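Local coordinates for protein oxalate biosynthetic component 1 (Burkholderia thailandensis, PDB 5IKY) that makes oxalate in quorum sensing-dependent oxalogenesis, acting as a bifunctional enzyme with both serine hydrolase and lyase activity, at residues G471-G475 / L476-L480; R505-L508 / E509-I513; T567-K570 / I571-L575; H724-R727 / E728-E732; P1079-L1082 / R1083-A1087. All blocks are in the same frame, centred on the assembly; numbering follows the deposited sequence.

Interaction 1: residues G471-G475 / L476-L480; sequences GIRVG and LEDAL. With MG (magnesium ion), chain B.
R473, near the end of strand 471-474, grips D478 side-on with two nitrogens. Its NE donates to D478 OD2 at 3.2 Å and its NH2 to D478 OD1 at 3.0 Å. Both oxygens are met on their syn lone pairs, and the two flat groups are coplanar to within 1°, a bidentate, side-on salt bridge with nearly straight bonds. G475 makes the turn that brings the carboxylate round. Its O accepts D478 N from above the carbonyl plane at 3.1 Å and A479 N almost along the C=O axis, also at 3.1 Å. Its phi of 143° is a backbone shape suited to glycine. E477 is turned 56° from the guanidinium plane: its OE1 lies 3.5 Å from R473 NH2, well out of that plane, a purely electrostatic pairing. E477 OE2 binds the magnesium ion at 2.4 Å, with H227 and a water as further ligands. The strand lies between strands 4-9 and 446-451 in a parallel, barrel-like sheet, consistent with the TIM-barrel relationship of the beta-keto acid cleavage family. R473 thus joins two acids, one of them bound to magnesium: the bidentate bond holds the D478 carboxylate flat against the guanidinium, while E477 is paired by charge alone.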
# COMPACT_ATOMS: atom_id res chain seq x y z
N GLY A 471 -2.97 14.33 -15.60
CA GLY A 471 -3.68 13.42 -14.73
C GLY A 471 -5.04 13.00 -15.24
O GLY A 471 -5.66 13.68 -16.05
N ILE A 472 -5.50 11.84 -14.77
CA ILE A 472 -6.82 11.33 -15.10
C ILE A 472 -7.57 10.99 -13.82
O ILE A 472 -7.01 10.37 -12.92
CB ILE A 472 -6.74 10.08 -16.00
CG1 ILE A 472 -5.97 10.39 -17.29
CG2 ILE A 472 -8.12 9.56 -16.33
CD1 ILE A 472 -5.80 9.19 -18.20
N ARG A 473 -8.83 11.40 -13.74
CA ARG A 473 -9.64 11.12 -12.56
C ARG A 473 -10.75 10.10 -12.84
O ARG A 473 -11.42 10.17 -13.87
CB ARG A 473 -10.26 12.40 -12.02
CG ARG A 473 -11.23 12.17 -10.88
CD ARG A 473 -11.69 13.48 -10.29
NE ARG A 473 -13.14 13.52 -10.14
CZ ARG A 473 -13.77 14.48 -9.47
NH1 ARG A 473 -13.07 15.45 -8.90
NH2 ARG A 473 -15.09 14.47 -9.37
N VAL A 474 -10.93 9.16 -11.92
CA VAL A 474 -12.06 8.23 -11.96
C VAL A 474 -12.65 8.09 -10.56
O VAL A 474 -12.13 8.65 -9.59
CB VAL A 474 -11.65 6.83 -12.48
CG1 VAL A 474 -11.29 6.90 -13.95
CG2 VAL A 474 -10.49 6.27 -11.66
N GLY A 475 -13.74 7.33 -10.44
CA GLY A 475 -14.37 7.11 -9.15
C GLY A 475 -15.88 7.06 -9.24
O GLY A 475 -16.46 7.44 -10.25
N LEU A 476 -16.51 6.61 -8.16
CA LEU A 476 -17.97 6.49 -8.13
C LEU A 476 -18.65 7.85 -8.21
O LEU A 476 -19.80 7.95 -8.62
CB LEU A 476 -18.42 5.74 -6.87
CG LEU A 476 -17.94 4.30 -6.75
CD1 LEU A 476 -18.66 3.58 -5.63
CD2 LEU A 476 -18.12 3.56 -8.07
N GLU A 477 -17.92 8.90 -7.84
CA GLU A 477 -18.42 10.26 -7.97
C GLU A 477 -18.81 10.58 -9.41
O GLU A 477 -19.80 11.26 -9.66
CB GLU A 477 -17.37 11.27 -7.49
CG GLU A 477 -17.71 12.71 -7.82
CD GLU A 477 -16.87 13.71 -7.03
OE1 GLU A 477 -16.03 13.26 -6.22
OE2 GLU A 477 -17.06 14.92 -7.22
N ASP A 478 -18.02 10.06 -10.35
CA ASP A 478 -18.22 10.37 -11.76
C ASP A 478 -19.06 9.31 -12.47
O ASP A 478 -19.98 9.63 -13.23
CB ASP A 478 -16.87 10.51 -12.47
CG ASP A 478 -15.99 11.57 -11.83
OD1 ASP A 478 -16.53 12.49 -11.17
OD2 ASP A 478 -14.75 11.48 -11.98
N ALA A 479 -18.75 8.04 -12.23
CA ALA A 479 -19.44 6.94 -12.88
C ALA A 479 -19.62 5.76 -11.94
O ALA A 479 -18.75 5.48 -11.11
CB ALA A 479 -18.68 6.51 -14.13
N LEU A 480 -20.74 5.06 -12.07
CA LEU A 480 -21.05 3.94 -11.19
C LEU A 480 -20.77 2.59 -11.85
O LEU A 480 -20.85 1.55 -11.21
CB LEU A 480 -22.51 4.00 -10.75
CG LEU A 480 -22.93 5.22 -9.93
CD1 LEU A 480 -24.38 5.08 -9.48
CD2 LEU A 480 -21.99 5.43 -8.75
MG MG B . -16.06 16.74 -6.08
O HOH W 1 -13.90 10.69 -14.43
O HOH W 2 -15.85 19.23 -5.41

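Interaction 2: residues R505-L508 / E509-I513; sequences RREL and ERRGI
R505 and E509 run side by side along helix 497-510, pointing the same way, with guanidinium and carboxylate planes 58° apart. R505 NH1 donates to E509 OE2 at 3.1 Å from the syn side but out of the carboxylate plane, while NH2 of the same arginine takes E219. Between them in sequence, E507 bends at chi2 (65°) and offers OE2 to two arginines. R511 slants across it, its NH2 donating to E507 OE2 on the anti side at 3.1 Å; NE adds a weak bond, and NH1 goes to D462. R510 lies alongside E507 and forms a salt bridge too, though NH1 is modelled so near OE2 that its detail is doubtful. The helix then ends in a Schellman motif. G512 has positive phi (76°), its N bonds to E509 O at 3.1 Å, and I513 N bonds to L508 O at 2.8 Å. R511 N reaches L508 O from the opposite face of the carbonyl. L508 CD2 meets I513 CG2 at 4.0 Å, the apolar contact that commonly accompanies this motif, and both side chains pack on F5 of strand 4-9. With E507 OE2 shared by two arginines, and R505 and R511 paired also with E219 and D462, charge links the helix end to its surroundings.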
# COMPACT_ATOMS: atom_id res chain seq x y z
N ARG A 505 -5.77 1.65 -14.86
CA ARG A 505 -4.36 1.28 -14.82
C ARG A 505 -3.99 0.26 -15.89
O ARG A 505 -3.00 0.42 -16.59
CB ARG A 505 -3.98 0.74 -13.43
CG ARG A 505 -2.58 0.16 -13.37
CD ARG A 505 -2.17 -0.20 -11.95
NE ARG A 505 -3.12 -1.10 -11.30
CZ ARG A 505 -3.12 -2.42 -11.44
NH1 ARG A 505 -2.23 -3.01 -12.22
NH2 ARG A 505 -4.03 -3.15 -10.81
N ARG A 506 -4.80 -0.79 -16.02
CA ARG A 506 -4.54 -1.83 -17.01
C ARG A 506 -4.68 -1.26 -18.42
O ARG A 506 -4.00 -1.70 -19.35
CB ARG A 506 -5.48 -3.02 -16.82
CG ARG A 506 -5.33 -3.71 -15.47
CD ARG A 506 -6.21 -4.95 -15.36
NE ARG A 506 -5.47 -6.18 -15.66
CZ ARG A 506 -5.69 -6.95 -16.72
NH1 ARG A 506 -6.65 -6.64 -17.59
NH2 ARG A 506 -4.97 -8.05 -16.91
N GLU A 507 -5.58 -0.29 -18.57
CA GLU A 507 -5.78 0.37 -19.85
C GLU A 507 -4.53 1.14 -20.27
O GLU A 507 -4.14 1.13 -21.43
CB GLU A 507 -6.98 1.31 -19.78
CG GLU A 507 -7.38 1.91 -21.11
CD GLU A 507 -7.88 0.86 -22.08
OE1 GLU A 507 -8.54 -0.10 -21.63
OE2 GLU A 507 -7.61 1.00 -23.30
N LEU A 508 -3.90 1.81 -19.30
CA LEU A 508 -2.68 2.55 -19.56
C LEU A 508 -1.50 1.61 -19.80
O LEU A 508 -0.63 1.89 -20.63
CB LEU A 508 -2.37 3.50 -18.39
CG LEU A 508 -3.36 4.64 -18.18
CD1 LEU A 508 -3.03 5.42 -16.91
CD2 LEU A 508 -3.38 5.57 -19.39
N GLU A 509 -1.47 0.50 -19.07
CA GLU A 509 -0.43 -0.52 -19.25
C GLU A 509 -0.46 -1.08 -20.67
O GLU A 509 0.58 -1.31 -21.27
CB GLU A 509 -0.60 -1.65 -18.24
CG GLU A 509 -0.29 -1.28 -16.80
CD GLU A 509 -0.59 -2.40 -15.82
OE1 GLU A 509 -1.03 -3.48 -16.28
OE2 GLU A 509 -0.39 -2.21 -14.61
N ARG A 510 -1.67 -1.28 -21.18
CA ARG A 510 -1.88 -1.76 -22.54
C ARG A 510 -1.18 -0.88 -23.57
O ARG A 510 -0.69 -1.37 -24.60
CB ARG A 510 -3.37 -1.82 -22.86
CG ARG A 510 -3.93 -3.22 -23.05
CD ARG A 510 -5.31 -3.17 -23.69
NE ARG A 510 -5.28 -2.47 -24.98
CZ ARG A 510 -6.09 -1.47 -25.31
NH1 ARG A 510 -7.01 -1.05 -24.45
NH2 ARG A 510 -6.00 -0.90 -26.50
N ARG A 511 -1.12 0.42 -23.29
CA ARG A 511 -0.59 1.39 -24.23
C ARG A 511 0.86 1.78 -23.92
O ARG A 511 1.43 2.65 -24.58
CB ARG A 511 -1.46 2.65 -24.24
CG ARG A 511 -2.93 2.36 -24.46
CD ARG A 511 -3.79 3.50 -23.95
NE ARG A 511 -5.21 3.23 -24.11
CZ ARG A 511 -5.95 3.67 -25.13
NH1 ARG A 511 -5.39 4.41 -26.08
NH2 ARG A 511 -7.24 3.37 -25.19
N GLY A 512 1.45 1.13 -22.93
CA GLY A 512 2.81 1.42 -22.53
C GLY A 512 2.92 2.71 -21.73
O GLY A 512 4.00 3.28 -21.60
N ILE A 513 1.79 3.17 -21.19
CA ILE A 513 1.77 4.38 -20.38
C ILE A 513 1.78 4.03 -18.90
O ILE A 513 0.92 3.28 -18.42
CB ILE A 513 0.53 5.23 -20.69
CG1 ILE A 513 0.49 5.57 -22.18
CG2 ILE A 513 0.53 6.50 -19.84
CD1 ILE A 513 -0.75 6.32 -22.60

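Interaction 3: residues T567-K570 / I571-L575; sequences TYRK and IEDRL
Helix 562-579 of the cap domain carries two neighbouring i to i+4 side-chain pairs, Y568 with E572 and R569 with D573. Y568 OH donates to E572 OE1 at 2.6 Å, meeting the oxygen on its anti side and 35° out of the carboxylate plane. Ring and carboxylate stand 75° apart, and E572 CB sits over one face of the ring. The tyrosine gets there because its CG is anti to the backbone N (chi1 168°), which sends the ring along the helix toward the following turn. E572 OE2 pairs with R685 and R644. In the second pair, the bend of R569 at chi3 carries NH1 to within 2.9 Å of D573 OD2, a salt bridge with the two planes strongly inclined to each other. D573 OD1 turns to R644, so that arginine joins both acids of this helix. Underneath, E572 N bonds to Y568 O at 2.9 Å and D573 N to R569 O at 2.9 Å, the ordinary ladder of the helix. The Y568 ring also meets Y689 of helix 682-690. With three arginines between them, the acids E572 and D573 are probably both ionised, which would strengthen the phenol's bond and tie this helix to its neighbours by charge.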
# COMPACT_ATOMS: atom_id res chain seq x y z
N THR A 567 15.15 20.19 15.31
CA THR A 567 13.87 19.85 14.70
C THR A 567 13.29 18.58 15.33
O THR A 567 12.10 18.53 15.65
CB THR A 567 14.01 19.64 13.18
OG1 THR A 567 14.42 20.86 12.56
CG2 THR A 567 12.68 19.19 12.58
N TYR A 568 14.14 17.58 15.53
CA TYR A 568 13.71 16.33 16.14
C TYR A 568 13.30 16.52 17.60
O TYR A 568 12.32 15.93 18.05
CB TYR A 568 14.80 15.26 16.05
CG TYR A 568 14.51 14.06 16.91
CD1 TYR A 568 13.56 13.12 16.52
CD2 TYR A 568 15.17 13.86 18.12
CE1 TYR A 568 13.28 12.02 17.30
CE2 TYR A 568 14.89 12.76 18.91
CZ TYR A 568 13.94 11.84 18.49
OH TYR A 568 13.66 10.74 19.27
N ARG A 569 14.06 17.33 18.32
CA ARG A 569 13.80 17.59 19.73
C ARG A 569 12.39 18.11 19.96
O ARG A 569 11.73 17.75 20.94
CB ARG A 569 14.82 18.58 20.29
CG ARG A 569 14.64 18.88 21.77
CD ARG A 569 15.43 20.11 22.18
NE ARG A 569 15.09 21.27 21.37
CZ ARG A 569 14.04 22.05 21.59
NH1 ARG A 569 13.21 21.80 22.59
NH2 ARG A 569 13.80 23.09 20.80
N LYS A 570 11.91 18.95 19.05
CA LYS A 570 10.56 19.50 19.14
C LYS A 570 9.51 18.41 18.95
O LYS A 570 8.47 18.42 19.61
CB LYS A 570 10.37 20.62 18.11
CG LYS A 570 11.07 21.92 18.47
CD LYS A 570 11.44 22.71 17.23
CE LYS A 570 11.88 24.12 17.59
NZ LYS A 570 12.35 24.87 16.39
N ILE A 571 9.79 17.48 18.04
CA ILE A 571 8.92 16.33 17.83
C ILE A 571 8.87 15.46 19.08
O ILE A 571 7.80 15.02 19.51
CB ILE A 571 9.38 15.48 16.63
CG1 ILE A 571 9.38 16.31 15.35
CG2 ILE A 571 8.50 14.24 16.48
CD1 ILE A 571 9.87 15.55 14.14
N GLU A 572 10.03 15.22 19.67
CA GLU A 572 10.13 14.38 20.86
C GLU A 572 9.42 15.02 22.05
O GLU A 572 8.84 14.32 22.88
CB GLU A 572 11.60 14.11 21.19
CG GLU A 572 11.83 12.88 22.05
CD GLU A 572 13.30 12.59 22.27
OE1 GLU A 572 13.80 11.58 21.73
OE2 GLU A 572 13.96 13.37 23.00
N ASP A 573 9.47 16.35 22.12
CA ASP A 573 8.77 17.09 23.15
C ASP A 573 7.26 16.83 23.09
O ASP A 573 6.61 16.67 24.12
CB ASP A 573 9.04 18.60 23.02
CG ASP A 573 10.39 18.99 23.58
OD1 ASP A 573 10.80 18.41 24.61
OD2 ASP A 573 11.04 19.90 23.01
N ARG A 574 6.73 16.80 21.87
CA ARG A 574 5.31 16.56 21.66
C ARG A 574 4.91 15.14 22.03
O ARG A 574 3.81 14.89 22.52
CB ARG A 574 4.93 16.86 20.21
CG ARG A 574 4.88 18.34 19.87
CD ARG A 574 4.54 18.57 18.40
NE ARG A 574 3.54 17.61 17.91
CZ ARG A 574 2.23 17.74 18.09
NH1 ARG A 574 1.75 18.79 18.75
NH2 ARG A 574 1.40 16.82 17.62
N LEU A 575 5.82 14.19 21.79
CA LEU A 575 5.57 12.81 22.17
C LEU A 575 5.65 12.66 23.69
O LEU A 575 4.87 11.93 24.29
CB LEU A 575 6.58 11.87 21.50
CG LEU A 575 6.46 10.39 21.88
CD1 LEU A 575 5.05 9.87 21.62
CD2 LEU A 575 7.49 9.56 21.13

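Interaction 4: residues H724-R727 / E728-E732; sequences HALR and ELTLE
T730 OG1 bonds back into its own helix, donating to L726 O at 2.7 Å. The backbone T730 N donates to that same oxygen at 3.1 Å, from the opposite face of the carbonyl plane, so one mid-helix carbonyl is gripped twice. The hydroxyl gets there because OG1 sits beside the backbone N (chi1 -60°), facing the preceding turn. L726 CD2 lies 3.5 Å from T730 OG1, the two side chains running alongside each other. On another face of the helix R727 bends at chi3 (46°) and curls round beside the backbone of E728. One face of its guanidinium lies over E728 N, and its edge meets L731, with NH2 3.3 Å from CD1 in the guanidinium plane. The E728 carboxylate plane is nearly perpendicular to the guanidinium plane, and E728 OE1 makes a long salt bridge of 3.6 Å with R727 NH1. A second long, weak ion pair runs from R727 NH2 to E845. H724, one turn earlier, meets the arginine with a ring face: R727 NH1 rests 3.5 Å above the imidazole plane, toward its rim. That ring in turn meets H854 edge-to-face. Helix 715-734 is thus packed on several sides, with A725, L726 and L729 against helix 682-690, H724, A725, E728 and L729 against helix 554-560, and R727 against A850 and S851 of helix 849-860.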
# COMPACT_ATOMS: atom_id res chain seq x y z
N HIS A 724 27.77 6.02 11.28
CA HIS A 724 29.11 6.30 11.78
C HIS A 724 29.03 7.05 13.11
O HIS A 724 29.66 6.66 14.09
CB HIS A 724 29.90 7.12 10.76
CG HIS A 724 31.33 7.34 11.13
ND1 HIS A 724 31.72 8.15 12.17
CD2 HIS A 724 32.47 6.86 10.58
CE1 HIS A 724 33.03 8.15 12.26
NE2 HIS A 724 33.52 7.38 11.31
N ALA A 725 28.24 8.12 13.13
CA ALA A 725 28.04 8.90 14.34
C ALA A 725 27.28 8.08 15.38
O ALA A 725 27.53 8.19 16.58
CB ALA A 725 27.30 10.19 14.03
N LEU A 726 26.35 7.25 14.90
CA LEU A 726 25.54 6.41 15.77
C LEU A 726 26.41 5.35 16.44
O LEU A 726 26.19 5.00 17.59
CB LEU A 726 24.40 5.76 14.98
CG LEU A 726 23.11 5.41 15.72
CD1 LEU A 726 21.95 5.32 14.75
CD2 LEU A 726 23.25 4.11 16.49
N ARG A 727 27.40 4.85 15.70
CA ARG A 727 28.33 3.86 16.24
C ARG A 727 29.15 4.47 17.37
O ARG A 727 29.29 3.87 18.44
CB ARG A 727 29.25 3.33 15.15
CG ARG A 727 30.32 2.36 15.65
CD ARG A 727 31.54 2.37 14.74
NE ARG A 727 31.94 3.73 14.40
CZ ARG A 727 32.58 4.56 15.23
NH1 ARG A 727 32.90 5.78 14.83
NH2 ARG A 727 32.90 4.16 16.45
N GLU A 728 29.70 5.65 17.12
CA GLU A 728 30.53 6.36 18.09
C GLU A 728 29.79 6.62 19.40
O GLU A 728 30.32 6.37 20.48
CB GLU A 728 31.01 7.68 17.50
CG GLU A 728 31.67 8.62 18.51
CD GLU A 728 33.18 8.50 18.50
OE1 GLU A 728 33.70 7.56 17.87
OE2 GLU A 728 33.84 9.36 19.12
N LEU A 729 28.56 7.12 19.30
CA LEU A 729 27.78 7.47 20.47
C LEU A 729 27.32 6.24 21.26
O LEU A 729 27.21 6.28 22.48
CB LEU A 729 26.57 8.31 20.07
CG LEU A 729 26.86 9.73 19.57
CD1 LEU A 729 25.57 10.42 19.16
CD2 LEU A 729 27.58 10.54 20.63
N THR A 730 27.05 5.15 20.55
CA THR A 730 26.58 3.93 21.19
C THR A 730 27.71 3.22 21.92
O THR A 730 27.53 2.71 23.03
CB THR A 730 25.95 2.96 20.16
OG1 THR A 730 24.84 3.61 19.53
CG2 THR A 730 25.46 1.70 20.85
N LEU A 731 28.89 3.19 21.30
CA LEU A 731 30.06 2.56 21.90
C LEU A 731 30.44 3.23 23.21
O LEU A 731 30.78 2.55 24.19
CB LEU A 731 31.25 2.60 20.93
CG LEU A 731 31.21 1.59 19.79
CD1 LEU A 731 32.32 1.86 18.80
CD2 LEU A 731 31.31 0.18 20.35
N GLU A 732 30.39 4.55 23.24
CA GLU A 732 30.70 5.30 24.45
C GLU A 732 29.73 4.93 25.57
O GLU A 732 30.11 4.84 26.74
CB GLU A 732 30.67 6.81 24.17
CG GLU A 732 30.14 7.66 25.32
CD GLU A 732 30.16 9.14 25.00
OE1 GLU A 732 29.92 9.49 23.82
OE2 GLU A 732 30.43 9.95 25.91

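Interaction 5: residues P1079-L1082 / R1083-A1087; sequences PLWL and RQWIA
R1083 turns back on P1079, the residue at the N-cap position of helix 1080-1090. Its backbone N gives P1079 O a weak bond at 3.4 Å, while its NH2 reaches past to S1078 O, the stronger polar tie. The side chain puts CG 3.2 Å from P1079 O, because CG stands beside the backbone N (chi1 -47°) and the chain then runs extended toward the start of the helix. The bonds of the next residues are weak too, such as I1086 N to L1082 O at 3.4 Å. W1081 takes the crowded position between its backbone N and carbonyl carbon (chi1 59°), which lays its indole alongside that of W1085. The two form an offset edge-to-face pair, the edge of W1081 toward the face of W1085, with planes at 69°. Their six-membered rings have centroids 5.4 Å apart, and W1081 CZ3 meets W1085 CZ2 at 3.6 Å. P1079 CG sits 3.4 Å above a face of the W1081 ring, and W1081 NE1 makes a weak bond to D1035 O. L1082 CA lies over a face of the W1085 ring, and its CD1 is 4.3 Å from W1085 CE3. Beyond it, I1086 packs on F808 and I812 of helix 792-813, where R1083 also touches I812. An i to i+4 tryptophan pair behind a proline N-cap thus opens a late helix of the C-terminal, alpha/beta-hydrolase-related region.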
# COMPACT_ATOMS: atom_id res chain seq x y z
N PRO A 1079 9.51 -21.57 -1.27
CA PRO A 1079 8.72 -22.35 -2.22
C PRO A 1079 9.44 -23.62 -2.67
O PRO A 1079 10.66 -23.70 -2.59
CB PRO A 1079 8.54 -21.39 -3.40
CG PRO A 1079 9.73 -20.52 -3.34
CD PRO A 1079 10.04 -20.34 -1.88
N LEU A 1080 8.67 -24.60 -3.14
CA LEU A 1080 9.21 -25.90 -3.52
C LEU A 1080 10.20 -25.80 -4.68
O LEU A 1080 11.22 -26.49 -4.70
CB LEU A 1080 8.07 -26.86 -3.88
CG LEU A 1080 8.37 -28.36 -4.00
CD1 LEU A 1080 7.15 -29.18 -3.59
CD2 LEU A 1080 8.82 -28.74 -5.41
N TRP A 1081 9.90 -24.94 -5.64
CA TRP A 1081 10.74 -24.81 -6.83
C TRP A 1081 12.10 -24.21 -6.50
O TRP A 1081 13.09 -24.49 -7.17
CB TRP A 1081 10.04 -23.98 -7.91
CG TRP A 1081 9.67 -22.59 -7.48
CD1 TRP A 1081 8.50 -22.20 -6.89
CD2 TRP A 1081 10.45 -21.40 -7.63
NE1 TRP A 1081 8.52 -20.85 -6.65
CE2 TRP A 1081 9.70 -20.33 -7.10
CE3 TRP A 1081 11.72 -21.14 -8.17
CZ2 TRP A 1081 10.18 -19.02 -7.08
CZ3 TRP A 1081 12.19 -19.84 -8.15
CH2 TRP A 1081 11.42 -18.80 -7.61
N LEU A 1082 12.14 -23.38 -5.45
CA LEU A 1082 13.39 -22.77 -5.02
C LEU A 1082 14.31 -23.80 -4.37
O LEU A 1082 15.53 -23.76 -4.55
CB LEU A 1082 13.12 -21.61 -4.05
CG LEU A 1082 14.35 -20.91 -3.46
CD1 LEU A 1082 15.26 -20.40 -4.56
CD2 LEU A 1082 13.92 -19.78 -2.53
N ARG A 1083 13.72 -24.72 -3.62
CA ARG A 1083 14.48 -25.76 -2.93
C ARG A 1083 15.15 -26.70 -3.93
O ARG A 1083 16.19 -27.28 -3.65
CB ARG A 1083 13.58 -26.54 -1.98
CG ARG A 1083 12.72 -25.64 -1.11
CD ARG A 1083 12.05 -26.39 0.03
NE ARG A 1083 11.16 -25.51 0.77
CZ ARG A 1083 10.65 -25.79 1.97
NH1 ARG A 1083 10.94 -26.94 2.56
NH2 ARG A 1083 9.84 -24.92 2.57
N GLN A 1084 14.53 -26.83 -5.10
CA GLN A 1084 15.10 -27.64 -6.18
C GLN A 1084 16.43 -27.07 -6.65
O GLN A 1084 17.36 -27.81 -6.99
CB GLN A 1084 14.12 -27.75 -7.35
CG GLN A 1084 14.73 -28.30 -8.63
CD GLN A 1084 13.82 -29.26 -9.35
OE1 GLN A 1084 13.10 -30.04 -8.73
NE2 GLN A 1084 13.85 -29.22 -10.68
N TRP A 1085 16.52 -25.74 -6.67
CA TRP A 1085 17.75 -25.06 -7.08
C TRP A 1085 18.87 -25.37 -6.09
O TRP A 1085 20.00 -25.68 -6.49
CB TRP A 1085 17.54 -23.55 -7.17
CG TRP A 1085 16.53 -23.12 -8.20
CD1 TRP A 1085 15.58 -23.90 -8.80
CD2 TRP A 1085 16.37 -21.80 -8.74
NE1 TRP A 1085 14.85 -23.15 -9.68
CE2 TRP A 1085 15.31 -21.86 -9.67
CE3 TRP A 1085 17.02 -20.58 -8.53
CZ2 TRP A 1085 14.89 -20.74 -10.38
CZ3 TRP A 1085 16.60 -19.47 -9.24
CH2 TRP A 1085 15.54 -19.56 -10.16
N ILE A 1086 18.55 -25.28 -4.81
CA ILE A 1086 19.51 -25.58 -3.75
C ILE A 1086 19.85 -27.07 -3.74
O ILE A 1086 20.99 -27.45 -3.46
CB ILE A 1086 18.96 -25.14 -2.37
CG1 ILE A 1086 18.80 -23.62 -2.35
CG2 ILE A 1086 19.87 -25.60 -1.24
CD1 ILE A 1086 18.26 -23.08 -1.05
N ALA A 1087 18.87 -27.90 -4.07
CA ALA A 1087 19.08 -29.33 -4.20
C ALA A 1087 20.10 -29.63 -5.30
O ALA A 1087 21.00 -30.45 -5.12
CB ALA A 1087 17.77 -30.05 -4.49

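How the interactions relate
All five contacts are local and follow one another in series along the single chain. Interactions 1 and 2 belong to the same barrel-like parallel sheet region, on strand 471-474 and the helix 497-510 that packs against it, with centres about 17 Å apart and nearest atoms about 5 Å apart. Interactions 3 and 4 lie about 22 Å apart between centres, on helices 562-579 and 715-734, both of which touch helix 682-690. Interaction 5 stands alone on helix 1080-1090, about 34 Å from interaction 2 and 41 Å from interaction 4, centre to centre. The set thus samples the metal-bearing region, the cap and the hydrolase-like region, consistent with two activities housed in one polypeptide.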